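Local coordinates for protein octopine dehydrogenase (Pecten maximus, PDB 3C7A) that joins L-arginine and pyruvate by NADH-dependent reductive condensation to give D-octopine, preferring L-arginine to other substrates, at residues Val29-Thr33 with Ile78-Ala83; Pro213-Phe217 with Leu354-Ala358; Glu50-Asn56 with Gly154-Leu160; Lys198-Glu202 with Asn267-Val272. All blocks are in the same frame, centred on the assembly; numbering follows the deposited sequence.

Contact 1 (Val29-Thr33 with Ile78-Ala83); sequences VRVLT and IAISGA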
loop_
_atom_site.group_PDB
_atom_site.type_symbol
_atom_site.label_atom_id
_atom_site.label_comp_id
_atom_site.label_asym_id
_atom_site.label_seq_id
_atom_site.Cartn_x
_atom_site.Cartn_y
_atom_site.Cartn_z
ATOM N N VAL A 29 -2.745 8.488 -23.104
ATOM C CA VAL A 29 -1.924 8.317 -21.893
ATOM C C VAL A 29 -0.768 9.325 -21.796
ATOM O O VAL A 29 -0.028 9.529 -22.763
ATOM C CB VAL A 29 -1.357 6.863 -21.785
ATOM C CG1 VAL A 29 -0.442 6.705 -20.567
ATOM C CG2 VAL A 29 -2.487 5.836 -21.731
ATOM N N ARG A 30 -0.624 9.941 -20.619
ATOM C CA ARG A 30 0.510 10.820 -20.305
ATOM C C ARG A 30 1.273 10.312 -19.075
ATOM O O ARG A 30 0.662 9.892 -18.092
ATOM C CB ARG A 30 0.038 12.260 -20.070
ATOM C CG ARG A 30 -0.683 12.878 -21.260
ATOM C CD ARG A 30 -0.835 14.385 -21.126
ATOM N NE ARG A 30 -1.901 14.779 -20.203
ATOM C CZ ARG A 30 -3.202 14.771 -20.492
ATOM N NH1 ARG A 30 -3.629 14.367 -21.684
ATOM N NH2 ARG A 30 -4.081 15.160 -19.579
ATOM N N VAL A 31 2.605 10.354 -19.138
ATOM C CA VAL A 31 3.462 9.877 -18.042
ATOM C C VAL A 31 4.215 11.036 -17.369
ATOM O O VAL A 31 4.842 11.855 -18.049
ATOM C CB VAL A 31 4.473 8.789 -18.527
ATOM C CG1 VAL A 31 5.325 8.264 -17.370
ATOM C CG2 VAL A 31 3.748 7.635 -19.208
ATOM N N LEU A 32 4.142 11.090 -16.038
ATOM C CA LEU A 32 4.838 12.104 -15.235
ATOM C C LEU A 32 5.742 11.466 -14.170
ATOM O O LEU A 32 5.297 10.598 -13.411
ATOM C CB LEU A 32 3.823 13.052 -14.570
ATOM C CG LEU A 32 4.313 14.155 -13.616
ATOM C CD1 LEU A 32 4.933 15.326 -14.376
ATOM C CD2 LEU A 32 3.183 14.649 -12.716
ATOM N N THR A 33 7.004 11.900 -14.127
ATOM C CA THR A 33 7.964 11.486 -13.085
ATOM C C THR A 33 8.830 12.660 -12.601
ATOM O O THR A 33 9.307 13.464 -13.406
ATOM C CB THR A 33 8.861 10.282 -13.527
ATOM O OG1 THR A 33 9.923 10.092 -12.581
ATOM C CG2 THR A 33 9.461 10.502 -14.917
ATOM N N ILE A 78 1.567 20.253 -18.425
ATOM C CA ILE A 78 1.252 19.451 -19.611
ATOM C C ILE A 78 0.531 18.143 -19.243
ATOM O O ILE A 78 -0.440 17.755 -19.901
ATOM C CB ILE A 78 2.529 19.155 -20.451
ATOM C CG1 ILE A 78 3.147 20.463 -20.967
ATOM C CG2 ILE A 78 2.221 18.202 -21.618
ATOM C CD1 ILE A 78 4.570 20.330 -21.487
ATOM N N ALA A 79 1.000 17.484 -18.184
ATOM C CA ALA A 79 0.523 16.147 -17.810
ATOM C C ALA A 79 -0.850 16.102 -17.122
ATOM O O ALA A 79 -1.639 15.186 -17.378
ATOM C CB ALA A 79 1.568 15.435 -16.951
ATOM N N ILE A 80 -1.124 17.079 -16.257
ATOM C CA ILE A 80 -2.326 17.066 -15.406
ATOM C C ILE A 80 -3.544 17.789 -16.010
ATOM O O ILE A 80 -4.687 17.389 -15.758
ATOM C CB ILE A 80 -2.020 17.618 -13.971
ATOM C CG1 ILE A 80 -0.938 16.778 -13.266
ATOM C CG2 ILE A 80 -3.294 17.720 -13.110
ATOM C CD1 ILE A 80 -1.368 15.367 -12.834
ATOM N N SER A 81 -3.304 18.839 -16.795
ATOM C CA SER A 81 -4.392 19.665 -17.347
ATOM C C SER A 81 -5.346 18.896 -18.265
ATOM O O SER A 81 -4.935 18.373 -19.306
ATOM C CB SER A 81 -3.838 20.901 -18.069
ATOM O OG SER A 81 -3.209 21.787 -17.159
ATOM N N GLY A 82 -6.614 18.826 -17.861
ATOM C CA GLY A 82 -7.663 18.165 -18.647
ATOM C C GLY A 82 -7.841 16.669 -18.421
ATOM O O GLY A 82 -8.647 16.028 -19.101
ATOM N N ALA A 83 -7.102 16.112 -17.462
ATOM C CA ALA A 83 -7.130 14.668 -17.190
ATOM C C ALA A 83 -8.396 14.214 -16.453
ATOM O O ALA A 83 -8.869 14.891 -15.538
ATOM C CB ALA A 83 -5.883 14.249 -16.418
#
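R30 sets CG opposite its own carbonyl carbon (chi1 -59°) and bends at chi3 (-77°), which turns its guanidinium onto the last turn of helix 76-80 and brings it to the carbonyl of A79. In the Rossmann-type nucleotide-binding domain this joins parallel strand 27-32 to the C-terminal end of a helix packed on the sheet. The main bond runs from R30 NE to A79 O, 2.9 Å, with A79 O close to the guanidinium plane although NE stands above the plane of the carbonyl. A weak second bond reaches the same oxygen from R30 NH2, so one acceptor is shared by two nitrogens at the guanidinium edge. Carbonyls at a helix C-terminus carry partial negative charge, which probably strengthens the attraction. R30 NH1 makes a salt bridge with E28, fixing the group from the strand side. A methionine in place of R30 would probably leave A79 O without its strand-side donors and E28 without its cationic mate. The chain then reverses in a type II turn from I80 to A83, closed by A83 N to I80 O at 3.2 Å, and the positive phi of G82 suits the turn. A83 CB touches R30 NH2 at 3.8 Å. Two residues along the strand, the contact becomes apolar: L32 CB lies 4.1 Å from A79 CB.

Contact 2 (Pro213-Phe217 with Leu354-Ala358); sequences PAILF and LIMWA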
loop_
_atom_site.group_PDB
_atom_site.type_symbol
_atom_site.label_atom_id
_atom_site.label_comp_id
_atom_site.label_asym_id
_atom_site.label_seq_id
_atom_site.Cartn_x
_atom_site.Cartn_y
_atom_site.Cartn_z
ATOM N N PRO A 213 7.032 -7.100 11.211
ATOM C CA PRO A 213 7.738 -6.786 12.463
ATOM C C PRO A 213 7.670 -7.891 13.528
ATOM O O PRO A 213 8.619 -8.049 14.303
ATOM C CB PRO A 213 7.024 -5.522 12.960
ATOM C CG PRO A 213 6.453 -4.908 11.732
ATOM C CD PRO A 213 6.017 -6.074 10.900
ATOM N N ALA A 214 6.569 -8.643 13.558
ATOM C CA ALA A 214 6.388 -9.737 14.522
ATOM C C ALA A 214 7.271 -10.956 14.232
ATOM O O ALA A 214 7.737 -11.624 15.159
ATOM C CB ALA A 214 4.918 -10.151 14.597
ATOM N N ILE A 215 7.490 -11.239 12.949
ATOM C CA ILE A 215 8.333 -12.361 12.514
ATOM C C ILE A 215 9.820 -12.098 12.800
ATOM O O ILE A 215 10.558 -13.016 13.182
ATOM C CB ILE A 215 8.086 -12.711 11.014
ATOM C CG1 ILE A 215 6.671 -13.280 10.831
ATOM C CG2 ILE A 215 9.135 -13.700 10.487
ATOM C CD1 ILE A 215 6.185 -13.328 9.387
ATOM N N LEU A 216 10.245 -10.847 12.626
ATOM C CA LEU A 216 11.617 -10.434 12.933
ATOM C C LEU A 216 11.903 -10.424 14.442
ATOM O O LEU A 216 13.001 -10.790 14.871
ATOM C CB LEU A 216 11.926 -9.063 12.316
ATOM C CG LEU A 216 12.054 -8.960 10.789
ATOM C CD1 LEU A 216 11.968 -7.508 10.337
ATOM C CD2 LEU A 216 13.343 -9.605 10.280
ATOM N N PHE A 217 10.910 -10.009 15.230
ATOM C CA PHE A 217 11.009 -9.993 16.695
ATOM C C PHE A 217 11.032 -11.405 17.292
ATOM O O PHE A 217 11.699 -11.647 18.300
ATOM C CB PHE A 217 9.863 -9.169 17.305
ATOM C CG PHE A 217 9.881 -9.107 18.815
ATOM C CD1 PHE A 217 10.756 -8.254 19.485
ATOM C CD2 PHE A 217 9.009 -9.892 19.566
ATOM C CE1 PHE A 217 10.772 -8.191 20.879
ATOM C CE2 PHE A 217 9.015 -9.838 20.961
ATOM C CZ PHE A 217 9.899 -8.986 21.619
ATOM N N LEU A 354 5.824 -4.034 19.964
ATOM C CA LEU A 354 6.538 -4.187 18.694
ATOM C C LEU A 354 7.025 -2.851 18.131
ATOM O O LEU A 354 8.058 -2.800 17.461
ATOM C CB LEU A 354 5.669 -4.924 17.662
ATOM C CG LEU A 354 5.262 -6.374 17.962
ATOM C CD1 LEU A 354 4.172 -6.840 17.005
ATOM C CD2 LEU A 354 6.461 -7.327 17.918
ATOM N N ILE A 355 6.280 -1.780 18.407
ATOM C CA ILE A 355 6.644 -0.424 17.971
ATOM C C ILE A 355 7.932 0.071 18.650
ATOM O O ILE A 355 8.825 0.597 17.981
ATOM C CB ILE A 355 5.477 0.590 18.194
ATOM C CG1 ILE A 355 4.298 0.265 17.266
ATOM C CG2 ILE A 355 5.943 2.035 17.968
ATOM C CD1 ILE A 355 2.973 0.884 17.691
ATOM N N MET A 356 8.021 -0.116 19.967
ATOM C CA MET A 356 9.170 0.355 20.752
ATOM C C MET A 356 10.480 -0.357 20.387
ATOM O O MET A 356 11.547 0.263 20.384
ATOM C CB MET A 356 8.898 0.229 22.259
ATOM C CG MET A 356 7.716 1.058 22.786
ATOM S SD MET A 356 7.865 2.852 22.591
ATOM C CE MET A 356 9.205 3.232 23.723
ATOM N N TRP A 357 10.388 -1.650 20.076
ATOM C CA TRP A 357 11.553 -2.448 19.680
ATOM C C TRP A 357 12.046 -2.115 18.268
ATOM O O TRP A 357 13.253 -2.006 18.039
ATOM C CB TRP A 357 11.250 -3.950 19.802
ATOM C CG TRP A 357 12.410 -4.845 19.432
ATOM C CD1 TRP A 357 13.465 -5.191 20.228
ATOM C CD2 TRP A 357 12.623 -5.505 18.175
ATOM N NE1 TRP A 357 14.324 -6.021 19.546
ATOM C CE2 TRP A 357 13.832 -6.232 18.285
ATOM C CE3 TRP A 357 11.913 -5.552 16.967
ATOM C CZ2 TRP A 357 14.346 -6.999 17.231
ATOM C CZ3 TRP A 357 12.424 -6.315 15.919
ATOM C CH2 TRP A 357 13.631 -7.029 16.060
ATOM N N ALA A 358 11.110 -1.953 17.334
ATOM C CA ALA A 358 11.437 -1.748 15.918
ATOM C C ALA A 358 12.047 -0.379 15.605
ATOM O O ALA A 358 12.969 -0.288 14.790
ATOM C CB ALA A 358 10.213 -2.000 15.044
#
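F217 and W357 form the aromatic part of this contact between helices 211-220 and 349-362, a T-shaped (edge-to-face) pair in which the F217 edge meets one face of the indole. F217 CD1 stands 3.6 Å from W357 CD2, over the face near the fusion of the two indole rings, and the planes stand at 76°. Both residues carry CG opposite the backbone N (chi1 180° for F217), a torsion that lets the two rings meet. Aliphatic packing comes next. L354 divides its methyls: CD2 sits 3.9 Å from F217 CB, while CD1 lies 4.2 Å from A214 CB. Backbone contacts are looser, the outer rim of the indole passing L216 O, with W357 CH2 at 4.0 Å. The axes of the two short segments pass 10.5 Å apart at 67°, a spacing filled by side chains. Helix 330-344 adds M334, which touches both P213 and I355. P213 directly follows the active-site H212 in the first turn of helix 211-220, so the contact packs the helix that carries H212 in the alpha-helical domain. No hydrogen bond links the segments; cohesion probably rests on burial of apolar surface and dispersion, with a contribution from the edge-to-face electrostatics.

Contact 3 (Glu50-Asn56 with Gly154-Leu160); sequences ELTVIVN and GRKVEVL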
loop_
_atom_site.group_PDB
_atom_site.type_symbol
_atom_site.label_atom_id
_atom_site.label_comp_id
_atom_site.label_asym_id
_atom_site.label_seq_id
_atom_site.Cartn_x
_atom_site.Cartn_y
_atom_site.Cartn_z
ATOM N N GLU A 50 8.560 0.851 -30.100
ATOM C CA GLU A 50 7.386 0.597 -29.254
ATOM C C GLU A 50 7.767 -0.084 -27.932
ATOM O O GLU A 50 8.738 -0.842 -27.875
ATOM C CB GLU A 50 6.366 -0.275 -29.998
ATOM C CG GLU A 50 5.711 0.380 -31.214
ATOM C CD GLU A 50 4.664 -0.511 -31.875
ATOM O OE1 GLU A 50 5.010 -1.629 -32.317
ATOM O OE2 GLU A 50 3.491 -0.088 -31.960
ATOM N N LEU A 51 6.993 0.189 -26.881
ATOM C CA LEU A 51 7.180 -0.444 -25.568
ATOM C C LEU A 51 6.545 -1.842 -25.544
ATOM O O LEU A 51 5.421 -2.021 -26.017
ATOM C CB LEU A 51 6.584 0.441 -24.464
ATOM C CG LEU A 51 6.767 0.065 -22.986
ATOM C CD1 LEU A 51 8.194 0.318 -22.509
ATOM C CD2 LEU A 51 5.778 0.832 -22.117
ATOM N N THR A 52 7.264 -2.816 -24.982
ATOM C CA THR A 52 6.839 -4.225 -25.012
ATOM C C THR A 52 6.583 -4.822 -23.618
ATOM O O THR A 52 7.429 -4.723 -22.723
ATOM C CB THR A 52 7.869 -5.113 -25.773
ATOM O OG1 THR A 52 8.224 -4.490 -27.015
ATOM C CG2 THR A 52 7.301 -6.501 -26.056
ATOM N N VAL A 53 5.412 -5.441 -23.454
ATOM C CA VAL A 53 5.051 -6.167 -22.229
ATOM C C VAL A 53 4.887 -7.664 -22.534
ATOM O O VAL A 53 4.088 -8.045 -23.393
ATOM C CB VAL A 53 3.743 -5.612 -21.586
ATOM C CG1 VAL A 53 3.405 -6.360 -20.297
ATOM C CG2 VAL A 53 3.855 -4.113 -21.309
ATOM N N ILE A 54 5.648 -8.501 -21.827
ATOM C CA ILE A 54 5.599 -9.960 -22.006
ATOM C C ILE A 54 4.816 -10.620 -20.866
ATOM O O ILE A 54 5.175 -10.478 -19.694
ATOM C CB ILE A 54 7.021 -10.580 -22.104
ATOM C CG1 ILE A 54 7.853 -9.859 -23.170
ATOM C CG2 ILE A 54 6.942 -12.081 -22.407
ATOM C CD1 ILE A 54 9.351 -10.036 -23.016
ATOM N N VAL A 55 3.755 -11.344 -21.224
ATOM C CA VAL A 55 2.841 -11.940 -20.243
ATOM C C VAL A 55 2.919 -13.474 -20.224
ATOM O O VAL A 55 2.658 -14.130 -21.236
ATOM C CB VAL A 55 1.368 -11.485 -20.481
ATOM C CG1 VAL A 55 0.425 -12.114 -19.461
ATOM C CG2 VAL A 55 1.254 -9.963 -20.433
ATOM N N ASN A 56 3.280 -14.028 -19.068
ATOM C CA ASN A 56 3.289 -15.477 -18.857
ATOM C C ASN A 56 1.888 -16.001 -18.547
ATOM O O ASN A 56 1.225 -15.512 -17.628
ATOM C CB ASN A 56 4.259 -15.857 -17.734
ATOM C CG ASN A 56 5.716 -15.743 -18.150
ATOM O OD1 ASN A 56 6.169 -16.432 -19.065
ATOM N ND2 ASN A 56 6.461 -14.881 -17.467
ATOM N N GLY A 154 13.148 1.312 -19.878
ATOM C CA GLY A 154 12.412 2.117 -20.850
ATOM C C GLY A 154 11.956 1.385 -22.101
ATOM O O GLY A 154 11.380 2.002 -23.001
ATOM N N ARG A 155 12.197 0.075 -22.157
ATOM C CA ARG A 155 11.957 -0.703 -23.378
ATOM C C ARG A 155 11.188 -2.021 -23.185
ATOM O O ARG A 155 10.365 -2.379 -24.031
ATOM C CB ARG A 155 13.282 -0.968 -24.113
ATOM C CG ARG A 155 13.962 0.287 -24.674
ATOM C CD ARG A 155 15.303 -0.023 -25.340
ATOM N NE ARG A 155 15.154 -0.817 -26.561
ATOM C CZ ARG A 155 14.938 -0.313 -27.775
ATOM N NH1 ARG A 155 14.841 0.999 -27.960
ATOM N NH2 ARG A 155 14.815 -1.130 -28.813
ATOM N N LYS A 156 11.453 -2.735 -22.088
ATOM C CA LYS A 156 10.889 -4.081 -21.892
ATOM C C LYS A 156 10.617 -4.436 -20.423
ATOM O O LYS A 156 11.447 -4.173 -19.551
ATOM C CB LYS A 156 11.817 -5.132 -22.515
ATOM C CG LYS A 156 11.146 -6.458 -22.859
ATOM C CD LYS A 156 12.165 -7.518 -23.287
ATOM C CE LYS A 156 12.760 -7.236 -24.667
ATOM N NZ LYS A 156 11.791 -7.494 -25.774
ATOM N N VAL A 157 9.457 -5.050 -20.173
ATOM C CA VAL A 157 9.053 -5.495 -18.827
ATOM C C VAL A 157 8.322 -6.857 -18.868
ATOM O O VAL A 157 7.617 -7.160 -19.834
ATOM C CB VAL A 157 8.211 -4.400 -18.089
ATOM C CG1 VAL A 157 6.855 -4.176 -18.767
ATOM C CG2 VAL A 157 8.042 -4.726 -16.603
ATOM N N GLU A 158 8.502 -7.667 -17.821
ATOM C CA GLU A 158 7.941 -9.025 -17.760
ATOM C C GLU A 158 6.979 -9.237 -16.581
ATOM O O GLU A 158 7.291 -8.886 -15.442
ATOM C CB GLU A 158 9.073 -10.069 -17.710
ATOM C CG GLU A 158 8.610 -11.527 -17.833
ATOM C CD GLU A 158 9.734 -12.547 -17.672
ATOM O OE1 GLU A 158 10.839 -12.181 -17.211
ATOM O OE2 GLU A 158 9.505 -13.730 -18.005
ATOM N N VAL A 159 5.816 -9.822 -16.871
ATOM C CA VAL A 159 4.829 -10.182 -15.847
ATOM C C VAL A 159 4.953 -11.669 -15.488
ATOM O O VAL A 159 4.801 -12.540 -16.352
ATOM C CB VAL A 159 3.374 -9.853 -16.303
ATOM C CG1 VAL A 159 2.347 -10.372 -15.299
ATOM C CG2 VAL A 159 3.195 -8.349 -16.516
ATOM N N LEU A 160 5.231 -11.946 -14.215
ATOM C CA LEU A 160 5.406 -13.319 -13.730
ATOM C C LEU A 160 4.090 -13.987 -13.315
ATOM O O LEU A 160 3.975 -15.215 -13.367
ATOM C CB LEU A 160 6.412 -13.371 -12.567
ATOM C CG LEU A 160 7.925 -13.160 -12.771
ATOM C CD1 LEU A 160 8.493 -13.976 -13.938
ATOM C CD2 LEU A 160 8.298 -11.683 -12.906
HETATM O O HOH W 1 10.378 -2.807 -26.990
#
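The N56 amide and the E158 carboxylate meet with planes 48° apart: E158 OE2 lies near the amide plane, at the ND2 end, and is approached on its anti side, tilted out of the carboxylate plane. The two close a parallel strand pair, 51-56 with 156-160, in the mixed sheet of the nucleotide-binding domain. N56 ND2 reaches E158 OE2 at 3.3 Å and also V159 O at 3.1 Å, the latter from above the carbonyl plane, so one amide nitrogen serves a side chain and the backbone. With CG opposite the carbonyl carbon (chi1 -73°), the N56 amide turns toward the neighbouring strand, while its OD1 accepts from Q62 on strand 62-67. A leucine at N56 would probably leave E158 OE2 and Q62 without their amide partner and V159 O with just the weak backbone bond from this residue. Within the ladder, I54 carries the central bonds: its N gives to V157 O at 3.1 Å and its O accepts from V159 N at 3.0 Å, both nearly straight. On one face V53 CG2 packs on V157 CG1 at 3.9 Å, and V157 and V159 touch T16 of the helix that follows the glycine-rich NADH-binding loop. On the other face I54 CD1 rests on the aliphatic K156 CD. R155 and K156 form a classic bulge opposite E152, with R155 bridged to D49 and bonded to A45 O. At this end a water accepts from T52 OG1 at 2.7 Å and donates to E50 O and to R155 O.

Contact 4 (Lys198-Glu202 with Asn267-Val272); sequences KHFLE and NDLSDV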
loop_
_atom_site.group_PDB
_atom_site.type_symbol
_atom_site.label_atom_id
_atom_site.label_comp_id
_atom_site.label_asym_id
_atom_site.label_seq_id
_atom_site.Cartn_x
_atom_site.Cartn_y
_atom_site.Cartn_z
ATOM N N LYS A 198 -16.848 -2.074 1.684
ATOM C CA LYS A 198 -17.914 -1.351 2.398
ATOM C C LYS A 198 -17.529 0.030 2.949
ATOM O O LYS A 198 -18.341 0.958 2.904
ATOM C CB LYS A 198 -18.499 -2.216 3.521
ATOM C CG LYS A 198 -19.446 -3.315 3.051
ATOM C CD LYS A 198 -19.974 -4.124 4.233
ATOM C CE LYS A 198 -21.098 -5.067 3.825
ATOM N NZ LYS A 198 -20.628 -6.201 2.973
ATOM N N HIS A 199 -16.309 0.160 3.476
ATOM C CA HIS A 199 -15.867 1.392 4.152
ATOM C C HIS A 199 -14.354 1.597 4.010
ATOM O O HIS A 199 -13.604 0.623 3.898
ATOM C CB HIS A 199 -16.252 1.336 5.636
ATOM C CG HIS A 199 -16.385 2.680 6.289
ATOM N ND1 HIS A 199 -15.302 3.391 6.758
ATOM C CD2 HIS A 199 -17.477 3.429 6.570
ATOM C CE1 HIS A 199 -15.720 4.528 7.290
ATOM N NE2 HIS A 199 -17.037 4.574 7.188
ATOM N N PHE A 200 -13.906 2.854 4.023
ATOM C CA PHE A 200 -12.474 3.162 3.863
ATOM C C PHE A 200 -11.615 2.832 5.093
ATOM O O PHE A 200 -10.411 2.591 4.964
ATOM C CB PHE A 200 -12.246 4.606 3.364
ATOM C CG PHE A 200 -12.238 5.655 4.454
ATOM C CD1 PHE A 200 -13.429 6.197 4.932
ATOM C CD2 PHE A 200 -11.033 6.127 4.975
ATOM C CE1 PHE A 200 -13.422 7.176 5.929
ATOM C CE2 PHE A 200 -11.014 7.106 5.971
ATOM C CZ PHE A 200 -12.213 7.631 6.449
ATOM N N LEU A 201 -12.235 2.824 6.273
ATOM C CA LEU A 201 -11.552 2.425 7.510
ATOM C C LEU A 201 -11.428 0.902 7.641
ATOM O O LEU A 201 -10.561 0.404 8.366
ATOM C CB LEU A 201 -12.244 3.018 8.747
ATOM C CG LEU A 201 -12.117 4.524 9.028
ATOM C CD1 LEU A 201 -12.983 4.918 10.221
ATOM C CD2 LEU A 201 -10.669 4.954 9.263
ATOM N N GLU A 202 -12.303 0.174 6.942
ATOM C CA GLU A 202 -12.193 -1.281 6.798
ATOM C C GLU A 202 -10.905 -1.635 6.044
ATOM O O GLU A 202 -10.142 -2.501 6.480
ATOM C CB GLU A 202 -13.419 -1.848 6.061
ATOM C CG GLU A 202 -13.361 -3.354 5.764
ATOM C CD GLU A 202 -14.234 -3.776 4.581
ATOM O OE1 GLU A 202 -15.315 -3.181 4.375
ATOM O OE2 GLU A 202 -13.837 -4.717 3.857
ATOM N N ASN A 267 -22.116 3.755 10.204
ATOM C CA ASN A 267 -20.858 3.362 9.569
ATOM C C ASN A 267 -20.636 1.849 9.687
ATOM O O ASN A 267 -20.449 1.327 10.791
ATOM C CB ASN A 267 -19.674 4.139 10.168
ATOM C CG ASN A 267 -19.798 5.650 9.980
ATOM O OD1 ASN A 267 -19.226 6.220 9.050
ATOM N ND2 ASN A 267 -20.546 6.302 10.867
ATOM N N ASP A 268 -20.662 1.158 8.547
ATOM C CA ASP A 268 -20.615 -0.310 8.506
ATOM C C ASP A 268 -19.190 -0.868 8.385
ATOM O O ASP A 268 -18.576 -0.811 7.314
ATOM C CB ASP A 268 -21.500 -0.839 7.365
ATOM C CG ASP A 268 -21.759 -2.344 7.452
ATOM O OD1 ASP A 268 -21.273 -3.007 8.396
ATOM O OD2 ASP A 268 -22.463 -2.869 6.564
ATOM N N LEU A 269 -18.686 -1.418 9.490
ATOM C CA LEU A 269 -17.344 -2.006 9.543
ATOM C C LEU A 269 -17.375 -3.510 9.864
ATOM O O LEU A 269 -16.417 -4.055 10.423
ATOM C CB LEU A 269 -16.469 -1.253 10.560
ATOM C CG LEU A 269 -15.739 0.035 10.147
ATOM C CD1 LEU A 269 -16.681 1.227 9.983
ATOM C CD2 LEU A 269 -14.640 0.367 11.149
ATOM N N SER A 270 -18.468 -4.175 9.485
ATOM C CA SER A 270 -18.707 -5.580 9.850
ATOM C C SER A 270 -17.870 -6.619 9.086
ATOM O O SER A 270 -17.829 -7.787 9.482
ATOM C CB SER A 270 -20.200 -5.920 9.736
ATOM O OG SER A 270 -20.672 -5.740 8.411
ATOM N N ASP A 271 -17.283 -6.267 7.947
ATOM C CA ASP A 271 -16.388 -7.147 7.169
ATOM C C ASP A 271 -14.885 -7.250 7.659
ATOM O O ASP A 271 -14.093 -7.921 7.071
ATOM C CB ASP A 271 -16.465 -6.825 5.652
ATOM C CG ASP A 271 -17.727 -7.404 4.943
ATOM O OD1 ASP A 271 -18.614 -7.894 5.587
ATOM O OD2 ASP A 271 -17.827 -7.362 3.728
ATOM N N VAL A 272 -14.545 -6.535 8.710
ATOM C CA VAL A 272 -13.314 -6.765 9.460
ATOM C C VAL A 272 -13.305 -8.152 10.179
ATOM O O VAL A 272 -14.137 -8.405 11.007
ATOM C CB VAL A 272 -13.007 -5.605 10.484
ATOM C CG1 VAL A 272 -11.799 -5.920 11.372
ATOM C CG2 VAL A 272 -12.846 -4.219 9.817
HETATM O O HOH W 2 -16.971 -3.531 6.515
HETATM O O HOH W 3 -12.598 -7.621 4.734
HETATM O O HOH W 4 -15.655 -5.951 2.149
#
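H199 presents one ring face to L269, whose CD1 sits over the centre at 4.0 Å, a CH-pi contact, while the ring edge makes polar bonds. From that edge NE2 gives a weak bond to N267 OD1, the amide plane turned 67° from the ring. ND1 accepts from L201 N in the ring plane, so H199 is the N-cap of helix 200-205. N267 ND2 is held by C264 O. K198 crosses D271 at about a right angle, and the bend at its chi4 (70°) brings NZ to D271 OD2, 3.1 Å away, above the carboxylate plane; this is the salt bridge. D268 crosses the lysine chain at a slant, its OD2 3.6 Å from K198 CD, while its OD1 accepts from S270 N, an Asx turn, and also from S270 OG. E202 and D271 hold their carboxylates 70° apart, and the like charges are linked by water: one water donates to E202 OE2 at 2.8 Å and to D271 OD2 at 3.0 Å. The E202 and V272 side chains run past one another antiparallel, E202 CG to V272 CG2 4.2 Å. The contact ties the start of helix 200-205 to the loop between helices 240-263 and 275-282. L395 of helix 391-396 touches H199, L201 and N267, and F200 packs on strand 156-171.

How the contacts relate
Contacts 1 and 3 both reach the mixed sheet of the nucleotide-binding domain; their centres lie about 22 Å apart, their nearest atoms about 8 Å, and their segments alternate along the chain. Contacts 2 and 4 belong to the alpha-helical domain, with centres about 27 Å apart and segments that also alternate; helices 200-205 and 211-220 follow one another. The cofactor lies about 7 Å from the L160 side chain and about 10 Å from that of L32, against about 13 Å from that of P213 in contact 2. Contact 2 adjoins H212, and the V272 side chain of contact 4 is about 5 Å from that of M206, which binds L-arginine. Contacts 1 and 2, about 41 Å apart between centres, lie on opposite sides of the chain's centre.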